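Local coordinates for SusD superfamily protein (Bacteroides thetaiotaomicron, PDB 3MCX), which is of unknown function but, as a SusD-family protein of the outer membrane, probably takes part in capturing glycans at the cell surface and carries bound zinc ions, at residues 90-95 against 152-157; 131-136 against 176-181; 182-187 against 206-211. One frame throughout, in Å; residues are numbered along the deposited sequence.

From the N terminus, helix 81-106 supplies the first half of contact 1, and the chain then runs through helix 115-140 before the loop holding 152-157 comes back to that helix. Contact 2 opens on helix 115-140, within this span, and closes only at 176-181 on helix 172-186, so the two contacts cross. They also touch directly, L133 meeting V154 and S132 meeting V91 and V94. Contact 3 follows in series: it starts further along helix 172-186 and closes a short connection when helix 201-214 folds back. Helix 172-186 thus serves contacts 2 and 3, and the set ties four successive helices and one loop together.

Contact 1 of 3, residues 90-95 against 152-157; sequences TVYKVI and LGVPIE
This is a buried helix-to-loop contact: helix 81-106 sends Y92 and I95 against the loop segment 152-157, which joins helix 115-140 to helix 172-186. Y92 OH donates to P155 O at 2.7 Å, lying in the carbonyl plane on a lone pair with a C=O...donor angle of 124°, while the oxygen sits at the ring edge. Tyrosine suits the place because its ring carries the hydroxyl across to the loop, where it finds a backbone acceptor. Y92 OH also packs 3.2 Å from P155 CD and 3.3 Å from V154 CB. A phenylalanine here would remove the donor to P155 O and would probably hold the loop less firmly. I95 places CG2 anti to its backbone N and rests it 3.8 Å from E157 O; that carbonyl accepts a hydrogen bond from N99 ND2 of the same helix. E157 CB lies 4.2 Å from I95 CG2, and its carboxylate, weakly hydrogen-bonded through OE1 to S161 OG, approaches the Y92 ring obliquely. W88 of helix 81-106 meets the Y92 ring and touches V154 and P155. Such pinning of an irregular connection onto a helix fits the TPR-clan SusD fold, in which helices far outweigh strands.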
loop_
_atom_site.group_PDB
_atom_site.type_symbol
_atom_site.label_atom_id
_atom_site.label_comp_id
_atom_site.label_asym_id
_atom_site.label_seq_id
_atom_site.Cartn_x
_atom_site.Cartn_y
_atom_site.Cartn_z
ATOM N N THR A 90 -1.672 -13.740 -8.582
ATOM C CA THR A 90 -2.788 -13.535 -7.654
ATOM C C THR A 90 -3.553 -12.277 -8.018
ATOM O O THR A 90 -4.798 -12.272 -7.968
ATOM C CB THR A 90 -2.301 -13.525 -6.195
ATOM O OG1 THR A 90 -1.553 -14.734 -5.947
ATOM C CG2 THR A 90 -3.465 -13.389 -5.197
ATOM N N VAL A 91 -2.846 -11.177 -8.339
ATOM C CA VAL A 91 -3.544 -9.947 -8.712
ATOM C C VAL A 91 -4.267 -10.125 -10.033
ATOM O O VAL A 91 -5.407 -9.669 -10.188
ATOM C CB VAL A 91 -2.636 -8.707 -8.643
ATOM C CG1 VAL A 91 -3.436 -7.476 -9.063
ATOM C CG2 VAL A 91 -2.109 -8.522 -7.219
ATOM N N TYR A 92 -3.662 -10.835 -10.983
ATOM C CA TYR A 92 -4.372 -11.114 -12.236
ATOM C C TYR A 92 -5.614 -11.985 -12.012
ATOM O O TYR A 92 -6.596 -11.870 -12.717
ATOM C CB TYR A 92 -3.440 -11.695 -13.316
ATOM C CG TYR A 92 -2.777 -10.610 -14.112
ATOM C CD1 TYR A 92 -3.526 -9.823 -14.952
ATOM C CD2 TYR A 92 -1.410 -10.335 -13.968
ATOM C CE1 TYR A 92 -2.940 -8.796 -15.655
ATOM C CE2 TYR A 92 -0.826 -9.316 -14.656
ATOM C CZ TYR A 92 -1.596 -8.537 -15.501
ATOM O OH TYR A 92 -1.005 -7.471 -16.146
ATOM N N LYS A 93 -5.570 -12.900 -11.039
ATOM C CA LYS A 93 -6.757 -13.691 -10.713
ATOM C C LYS A 93 -7.882 -12.771 -10.235
ATOM O O LYS A 93 -9.029 -12.949 -10.637
ATOM C CB LYS A 93 -6.438 -14.759 -9.650
ATOM C CG LYS A 93 -7.572 -15.751 -9.391
ATOM C CD LYS A 93 -7.022 -16.833 -8.419
ATOM C CE LYS A 93 -8.075 -17.827 -7.955
ATOM N NZ LYS A 93 -7.436 -18.690 -6.881
ATOM N N VAL A 94 -7.549 -11.812 -9.367
ATOM C CA VAL A 94 -8.549 -10.850 -8.925
ATOM C C VAL A 94 -9.089 -10.077 -10.137
ATOM O O VAL A 94 -10.304 -9.909 -10.261
ATOM C CB VAL A 94 -8.017 -9.889 -7.881
ATOM C CG1 VAL A 94 -8.991 -8.700 -7.679
ATOM C CG2 VAL A 94 -7.789 -10.641 -6.547
ATOM N N ILE A 95 -8.218 -9.613 -11.033
ATOM C CA ILE A 95 -8.678 -8.862 -12.211
ATOM C C ILE A 95 -9.640 -9.716 -13.045
ATOM O O ILE A 95 -10.727 -9.271 -13.437
ATOM C CB ILE A 95 -7.481 -8.374 -13.045
ATOM C CG1 ILE A 95 -6.781 -7.239 -12.296
ATOM C CG2 ILE A 95 -7.951 -7.956 -14.454
ATOM C CD1 ILE A 95 -5.421 -6.834 -12.868
ATOM N N LEU A 152 7.376 0.449 -20.209
ATOM C CA LEU A 152 6.389 -0.645 -20.139
ATOM C C LEU A 152 5.791 -0.870 -18.766
ATOM O O LEU A 152 6.505 -0.887 -17.756
ATOM C CB LEU A 152 6.995 -1.954 -20.664
ATOM C CG LEU A 152 7.373 -1.987 -22.147
ATOM C CD1 LEU A 152 8.004 -3.342 -22.495
ATOM C CD2 LEU A 152 6.170 -1.692 -23.047
ATOM N N GLY A 153 4.470 -1.050 -18.760
ATOM C CA GLY A 153 3.723 -1.384 -17.589
ATOM C C GLY A 153 3.438 -2.877 -17.596
ATOM O O GLY A 153 4.378 -3.689 -17.651
ATOM N N VAL A 154 2.170 -3.252 -17.530
ATOM C CA VAL A 154 1.759 -4.646 -17.545
ATOM C C VAL A 154 0.623 -4.849 -18.540
ATOM O O VAL A 154 0.080 -3.872 -19.085
ATOM C CB VAL A 154 1.341 -5.117 -16.164
ATOM C CG1 VAL A 154 2.473 -4.958 -15.143
ATOM C CG2 VAL A 154 0.086 -4.352 -15.680
ATOM N N PRO A 155 0.235 -6.098 -18.812
ATOM C CA PRO A 155 -0.909 -6.315 -19.680
ATOM C C PRO A 155 -2.234 -5.839 -19.075
ATOM O O PRO A 155 -2.495 -5.973 -17.881
ATOM C CB PRO A 155 -0.912 -7.840 -19.897
ATOM C CG PRO A 155 0.526 -8.213 -19.746
ATOM C CD PRO A 155 0.998 -7.346 -18.626
ATOM N N ILE A 156 -3.056 -5.272 -19.932
ATOM C CA ILE A 156 -4.354 -4.760 -19.539
ATOM C C ILE A 156 -5.454 -5.694 -20.005
ATOM O O ILE A 156 -5.652 -5.942 -21.212
ATOM C CB ILE A 156 -4.600 -3.339 -20.113
ATOM C CG1 ILE A 156 -3.548 -2.387 -19.563
ATOM C CG2 ILE A 156 -6.034 -2.845 -19.758
ATOM C CD1 ILE A 156 -3.646 -0.972 -20.143
ATOM N N GLU A 157 -6.210 -6.194 -19.014
ATOM C CA GLU A 157 -7.431 -6.995 -19.282
ATOM C C GLU A 157 -8.697 -6.311 -18.768
ATOM O O GLU A 157 -8.820 -6.048 -17.583
ATOM C CB GLU A 157 -7.318 -8.368 -18.622
ATOM C CG GLU A 157 -6.184 -9.193 -19.176
ATOM C CD GLU A 157 -6.121 -10.618 -18.594
ATOM O OE1 GLU A 157 -7.082 -11.026 -17.890
ATOM O OE2 GLU A 157 -5.124 -11.331 -18.870
#

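Contact 2 of 3, residues 131-136 against 176-181; sequences LSLFNL and YEQVVS. With ZN (zinc ion), chain B.
Helices 115-140 and 172-186 pack nearly antiparallel here, their local axes 8.6 Å apart at closest approach with 153° between their directions. The central bump is V179. Its CG1 stands anti to the backbone N and rests on the CB of F134, while V179 CG2 dips into the hollow between L133 and F134, coming within 3.5 Å of F134 N and 3.9 Å of L133 CG. A branched valine suits this spot: it is short enough to let the backbones draw close, yet its CG2 fills the hollow while CG1 packs on F134. On one flank L133 extends its CD2 branch across Q178 at about a right angle, L133 CD2 touching Q178 CB at 3.6 Å. Q178 is bent at chi2 (65°), which turns its amide away from helix 115-140, and NE2 bonds instead to D182 OD1 in its own helix; CB and CG make the contact with L133. On the other flank two aromatic rings meet in an offset T-shaped stack, the edge of F134 directed at the face of Y176, with centroids 5.6 Å apart and planes at 86°. The nearest carbons are F134 CE1 and Y176 CE2, at 3.6 Å. V211 of helix 201-214 touches both rings. E177 points away from helix 115-140, and its OE1 binds a zinc ion at 1.9 Å together with a water. The chemistry thus divides by face: the inner side is joined by van der Waals and aromatic contacts, so cohesion here rests on shape, whereas the charged, metal-binding group stays on the outer side.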
loop_
_atom_site.group_PDB
_atom_site.type_symbol
_atom_site.label_atom_id
_atom_site.label_comp_id
_atom_site.label_asym_id
_atom_site.label_seq_id
_atom_site.Cartn_x
_atom_site.Cartn_y
_atom_site.Cartn_z
ATOM N N LEU A 131 -7.722 -0.739 -8.891
ATOM C CA LEU A 131 -6.721 -0.847 -7.826
ATOM C C LEU A 131 -5.717 -1.972 -8.119
ATOM O O LEU A 131 -4.508 -1.805 -7.931
ATOM C CB LEU A 131 -7.435 -1.108 -6.511
ATOM C CG LEU A 131 -6.590 -1.216 -5.258
ATOM C CD1 LEU A 131 -5.688 0.006 -5.106
ATOM C CD2 LEU A 131 -7.543 -1.388 -4.029
ATOM N N SER A 132 -6.236 -3.092 -8.622
ATOM C CA SER A 132 -5.392 -4.232 -8.934
ATOM C C SER A 132 -4.390 -3.888 -10.051
ATOM O O SER A 132 -3.212 -4.186 -9.941
ATOM C CB SER A 132 -6.251 -5.438 -9.228
ATOM O OG SER A 132 -6.989 -5.851 -8.068
ATOM N N LEU A 133 -4.869 -3.256 -11.129
ATOM C CA LEU A 133 -3.977 -2.895 -12.230
ATOM C C LEU A 133 -2.936 -1.890 -11.709
ATOM O O LEU A 133 -1.754 -1.984 -12.071
ATOM C CB LEU A 133 -4.771 -2.325 -13.386
ATOM C CG LEU A 133 -3.929 -1.836 -14.580
ATOM C CD1 LEU A 133 -2.983 -2.898 -15.136
ATOM C CD2 LEU A 133 -4.834 -1.253 -15.701
ATOM N N PHE A 134 -3.338 -0.933 -10.869
ATOM C CA PHE A 134 -2.411 0.029 -10.268
ATOM C C PHE A 134 -1.301 -0.689 -9.495
ATOM O O PHE A 134 -0.121 -0.376 -9.636
ATOM C CB PHE A 134 -3.199 0.983 -9.355
ATOM C CG PHE A 134 -2.369 1.995 -8.614
ATOM C CD1 PHE A 134 -1.645 2.947 -9.285
ATOM C CD2 PHE A 134 -2.360 2.022 -7.236
ATOM C CE1 PHE A 134 -0.937 3.914 -8.595
ATOM C CE2 PHE A 134 -1.629 2.978 -6.544
ATOM C CZ PHE A 134 -0.942 3.923 -7.218
ATOM N N ASN A 135 -1.696 -1.647 -8.654
ATOM C CA ASN A 135 -0.735 -2.422 -7.868
ATOM C C ASN A 135 0.273 -3.149 -8.732
ATOM O O ASN A 135 1.478 -3.130 -8.455
ATOM C CB ASN A 135 -1.487 -3.380 -6.948
ATOM C CG ASN A 135 -2.181 -2.648 -5.795
ATOM O OD1 ASN A 135 -1.652 -1.659 -5.266
ATOM N ND2 ASN A 135 -3.352 -3.146 -5.381
ATOM N N LEU A 136 -0.193 -3.802 -9.804
ATOM C CA LEU A 136 0.739 -4.461 -10.716
ATOM C C LEU A 136 1.693 -3.460 -11.394
ATOM O O LEU A 136 2.870 -3.721 -11.554
ATOM C CB LEU A 136 -0.008 -5.247 -11.785
ATOM C CG LEU A 136 -0.660 -6.541 -11.286
ATOM C CD1 LEU A 136 -1.788 -6.937 -12.214
ATOM C CD2 LEU A 136 0.386 -7.643 -11.167
ATOM N N TYR A 176 -2.101 3.447 -16.183
ATOM C CA TYR A 176 -2.707 4.471 -15.316
ATOM C C TYR A 176 -4.029 5.027 -15.885
ATOM O O TYR A 176 -4.967 5.292 -15.142
ATOM C CB TYR A 176 -1.731 5.609 -14.999
ATOM C CG TYR A 176 -0.817 5.412 -13.806
ATOM C CD1 TYR A 176 0.339 4.654 -13.884
ATOM C CD2 TYR A 176 -1.087 6.052 -12.616
ATOM C CE1 TYR A 176 1.188 4.511 -12.788
ATOM C CE2 TYR A 176 -0.247 5.915 -11.517
ATOM C CZ TYR A 176 0.901 5.170 -11.624
ATOM O OH TYR A 176 1.738 5.067 -10.527
ATOM N N GLU A 177 -4.094 5.213 -17.192
ATOM C CA GLU A 177 -5.356 5.672 -17.823
ATOM C C GLU A 177 -6.484 4.709 -17.481
ATOM O O GLU A 177 -7.581 5.126 -17.143
ATOM C CB GLU A 177 -5.246 5.750 -19.319
ATOM C CG GLU A 177 -4.480 6.905 -19.835
ATOM C CD GLU A 177 -4.405 6.855 -21.354
ATOM O OE1 GLU A 177 -4.570 5.743 -21.949
ATOM O OE2 GLU A 177 -4.213 7.943 -21.953
ATOM N N GLN A 178 -6.200 3.415 -17.548
ATOM C CA GLN A 178 -7.254 2.415 -17.256
ATOM C C GLN A 178 -7.623 2.402 -15.773
ATOM O O GLN A 178 -8.826 2.270 -15.456
ATOM C CB GLN A 178 -6.820 1.025 -17.730
ATOM C CG GLN A 178 -7.899 -0.030 -17.641
ATOM C CD GLN A 178 -9.053 0.253 -18.551
ATOM O OE1 GLN A 178 -8.888 0.381 -19.770
ATOM N NE2 GLN A 178 -10.253 0.339 -17.976
ATOM N N VAL A 179 -6.616 2.577 -14.899
ATOM C CA VAL A 179 -6.876 2.652 -13.477
ATOM C C VAL A 179 -7.817 3.807 -13.157
ATOM O O VAL A 179 -8.824 3.649 -12.455
ATOM C CB VAL A 179 -5.591 2.853 -12.704
ATOM C CG1 VAL A 179 -5.888 3.166 -11.213
ATOM C CG2 VAL A 179 -4.668 1.608 -12.866
ATOM N N VAL A 180 -7.453 4.984 -13.666
ATOM C CA VAL A 180 -8.239 6.199 -13.455
ATOM C C VAL A 180 -9.650 6.052 -14.021
ATOM O O VAL A 180 -10.633 6.420 -13.369
ATOM C CB VAL A 180 -7.514 7.435 -14.045
ATOM C CG1 VAL A 180 -8.437 8.671 -14.043
ATOM C CG2 VAL A 180 -6.208 7.734 -13.212
ATOM N N SER A 181 -9.767 5.488 -15.207
ATOM C CA SER A 181 -11.070 5.252 -15.806
ATOM C C SER A 181 -11.956 4.360 -14.913
ATOM O O SER A 181 -13.136 4.667 -14.654
ATOM C CB SER A 181 -10.878 4.589 -17.170
ATOM O OG SER A 181 -12.106 4.341 -17.827
HETATM ZN ZN ZN B . -4.577 5.551 -23.855
HETATM O O HOH W 1 -4.700 3.570 -23.661
#

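Contact 3 of 3, residues 182-187 against 206-211; sequences DMSNAL and ALLSRV
M183, deposited as selenomethionine, sets its CG anti to the carbonyl carbon (chi1 -62°) and then runs fully extended, with chi3 at 176°, so that the whole chain reaches from helix 172-186 toward helix 201-214. On the other side L207 likewise holds CG anti to its carbonyl carbon, and V211 turns CG2 the same way. The motif is a helical hairpin, two successive helices packed nearly antiparallel (153° between local directions) in the helical core of the SusD fold, with local axes 10.5 Å apart. That spacing is wide, and a long, unbranched, flexible side chain is well suited to bridge it. M183 and L208 slide past each other in opposite directions, M183 CB lying 3.8 Å from L208 CG. Further out, the SE of M183 meets L207 CB at 4.0 Å, crossing that side chain at about a right angle. The terminal CE of M183 and V211 CG2 approach tip to tip, 4.1 Å apart; CE also packs against L131 of helix 115-140, which ties the hairpin to a third helix. L208 fills the other half of the contact: L208 CD1 also meets S184 OG at 4.0 Å and stands more loosely beside L187. Serine can sit beside this leucine because its hydroxyl is bonded to V180 O, one turn earlier in its own helix. The charges are kept off the interface: D182 pairs with R129, and R210 forms a salt bridge to E358. Behind the packing surface, segment 206-211 of helix 201-214 is stitched by a bifurcated acceptor: A206 O takes the usual R210 N and also S209 OG, which arrives in the carbonyl plane on a lone pair, with S209 OG 2.7 Å from A206 O.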
loop_
_atom_site.group_PDB
_atom_site.type_symbol
_atom_site.label_atom_id
_atom_site.label_comp_id
_atom_site.label_asym_id
_atom_site.label_seq_id
_atom_site.Cartn_x
_atom_site.Cartn_y
_atom_site.Cartn_z
ATOM N N ASP A 182 -11.410 3.236 -14.484
ATOM C CA ASP A 182 -12.178 2.289 -13.662
ATOM C C ASP A 182 -12.654 2.929 -12.366
ATOM O O ASP A 182 -13.816 2.831 -12.001
ATOM C CB ASP A 182 -11.365 1.045 -13.357
ATOM C CG ASP A 182 -11.189 0.129 -14.564
ATOM O OD1 ASP A 182 -11.782 0.381 -15.616
ATOM O OD2 ASP A 182 -10.460 -0.888 -14.403
HETATM N N MSE A 183 -11.765 3.619 -11.681
HETATM C CA MSE A 183 -12.144 4.191 -10.387
HETATM C C MSE A 183 -13.117 5.336 -10.578
HETATM O O MSE A 183 -14.080 5.460 -9.794
HETATM C CB MSE A 183 -10.928 4.652 -9.625
HETATM C CG MSE A 183 -9.925 3.572 -9.275
HETATM SE SE MSE A 183 -8.594 4.274 -8.041
HETATM C CE MSE A 183 -7.643 2.624 -7.775
ATOM N N SER A 184 -12.896 6.158 -11.601
ATOM C CA SER A 184 -13.763 7.304 -11.865
ATOM C C SER A 184 -15.158 6.878 -12.322
ATOM O O SER A 184 -16.176 7.453 -11.891
ATOM C CB SER A 184 -13.129 8.211 -12.937
ATOM O OG SER A 184 -11.851 8.674 -12.493
ATOM N N ASN A 185 -15.210 5.898 -13.219
ATOM C CA ASN A 185 -16.479 5.380 -13.743
ATOM C C ASN A 185 -17.290 4.675 -12.648
ATOM O O ASN A 185 -18.522 4.624 -12.743
ATOM C CB ASN A 185 -16.257 4.446 -14.933
ATOM C CG ASN A 185 -15.808 5.183 -16.189
ATOM O OD1 ASN A 185 -16.194 6.322 -16.400
ATOM N ND2 ASN A 185 -15.041 4.507 -17.053
ATOM N N ALA A 186 -16.607 4.173 -11.629
ATOM C CA ALA A 186 -17.252 3.544 -10.476
ATOM C C ALA A 186 -17.982 4.522 -9.561
ATOM O O ALA A 186 -18.966 4.166 -8.940
ATOM C CB ALA A 186 -16.210 2.791 -9.648
ATOM N N LEU A 187 -17.524 5.764 -9.468
ATOM C CA LEU A 187 -17.916 6.620 -8.334
ATOM C C LEU A 187 -19.424 6.784 -8.120
ATOM O O LEU A 187 -19.908 6.681 -6.984
ATOM C CB LEU A 187 -17.274 8.018 -8.454
ATOM C CG LEU A 187 -15.763 8.123 -8.409
ATOM C CD1 LEU A 187 -15.391 9.563 -8.701
ATOM C CD2 LEU A 187 -15.225 7.669 -7.045
ATOM N N ALA A 206 -10.292 8.599 -2.202
ATOM C CA ALA A 206 -9.020 8.518 -1.476
ATOM C C ALA A 206 -7.991 7.773 -2.322
ATOM O O ALA A 206 -6.861 8.237 -2.505
ATOM C CB ALA A 206 -9.212 7.810 -0.114
ATOM N N LEU A 207 -8.386 6.633 -2.879
ATOM C CA LEU A 207 -7.460 5.875 -3.725
ATOM C C LEU A 207 -7.088 6.659 -4.987
ATOM O O LEU A 207 -5.914 6.656 -5.411
ATOM C CB LEU A 207 -8.058 4.525 -4.127
ATOM C CG LEU A 207 -8.202 3.531 -2.974
ATOM C CD1 LEU A 207 -9.117 2.363 -3.435
ATOM C CD2 LEU A 207 -6.799 3.072 -2.447
ATOM N N LEU A 208 -8.051 7.359 -5.581
ATOM C CA LEU A 208 -7.730 8.220 -6.710
ATOM C C LEU A 208 -6.711 9.300 -6.332
ATOM O O LEU A 208 -5.849 9.636 -7.141
ATOM C CB LEU A 208 -8.996 8.841 -7.311
ATOM C CG LEU A 208 -9.714 7.966 -8.352
ATOM C CD1 LEU A 208 -11.175 8.490 -8.562
ATOM C CD2 LEU A 208 -8.932 7.963 -9.672
ATOM N N SER A 209 -6.774 9.834 -5.112
ATOM C CA SER A 209 -5.750 10.817 -4.702
ATOM C C SER A 209 -4.358 10.206 -4.710
ATOM O O SER A 209 -3.391 10.872 -5.117
ATOM C CB SER A 209 -6.064 11.522 -3.370
ATOM O OG SER A 209 -5.829 10.699 -2.242
ATOM N N ARG A 210 -4.239 8.951 -4.282
ATOM C CA ARG A 210 -2.983 8.241 -4.325
ATOM C C ARG A 210 -2.532 8.022 -5.751
ATOM O O ARG A 210 -1.372 8.210 -6.065
ATOM C CB ARG A 210 -3.145 6.909 -3.587
ATOM C CG ARG A 210 -1.885 6.032 -3.585
ATOM C CD ARG A 210 -2.147 4.651 -3.046
ATOM N NE ARG A 210 -2.468 4.632 -1.627
ATOM C CZ ARG A 210 -2.883 3.552 -0.965
ATOM N NH1 ARG A 210 -3.086 2.412 -1.594
ATOM N NH2 ARG A 210 -3.086 3.613 0.337
ATOM N N VAL A 211 -3.449 7.543 -6.600
ATOM C CA VAL A 211 -3.104 7.296 -7.995
ATOM C C VAL A 211 -2.621 8.569 -8.712
ATOM O O VAL A 211 -1.542 8.597 -9.335
ATOM C CB VAL A 211 -4.290 6.609 -8.748
ATOM C CG1 VAL A 211 -4.029 6.511 -10.238
ATOM C CG2 VAL A 211 -4.583 5.256 -8.123
#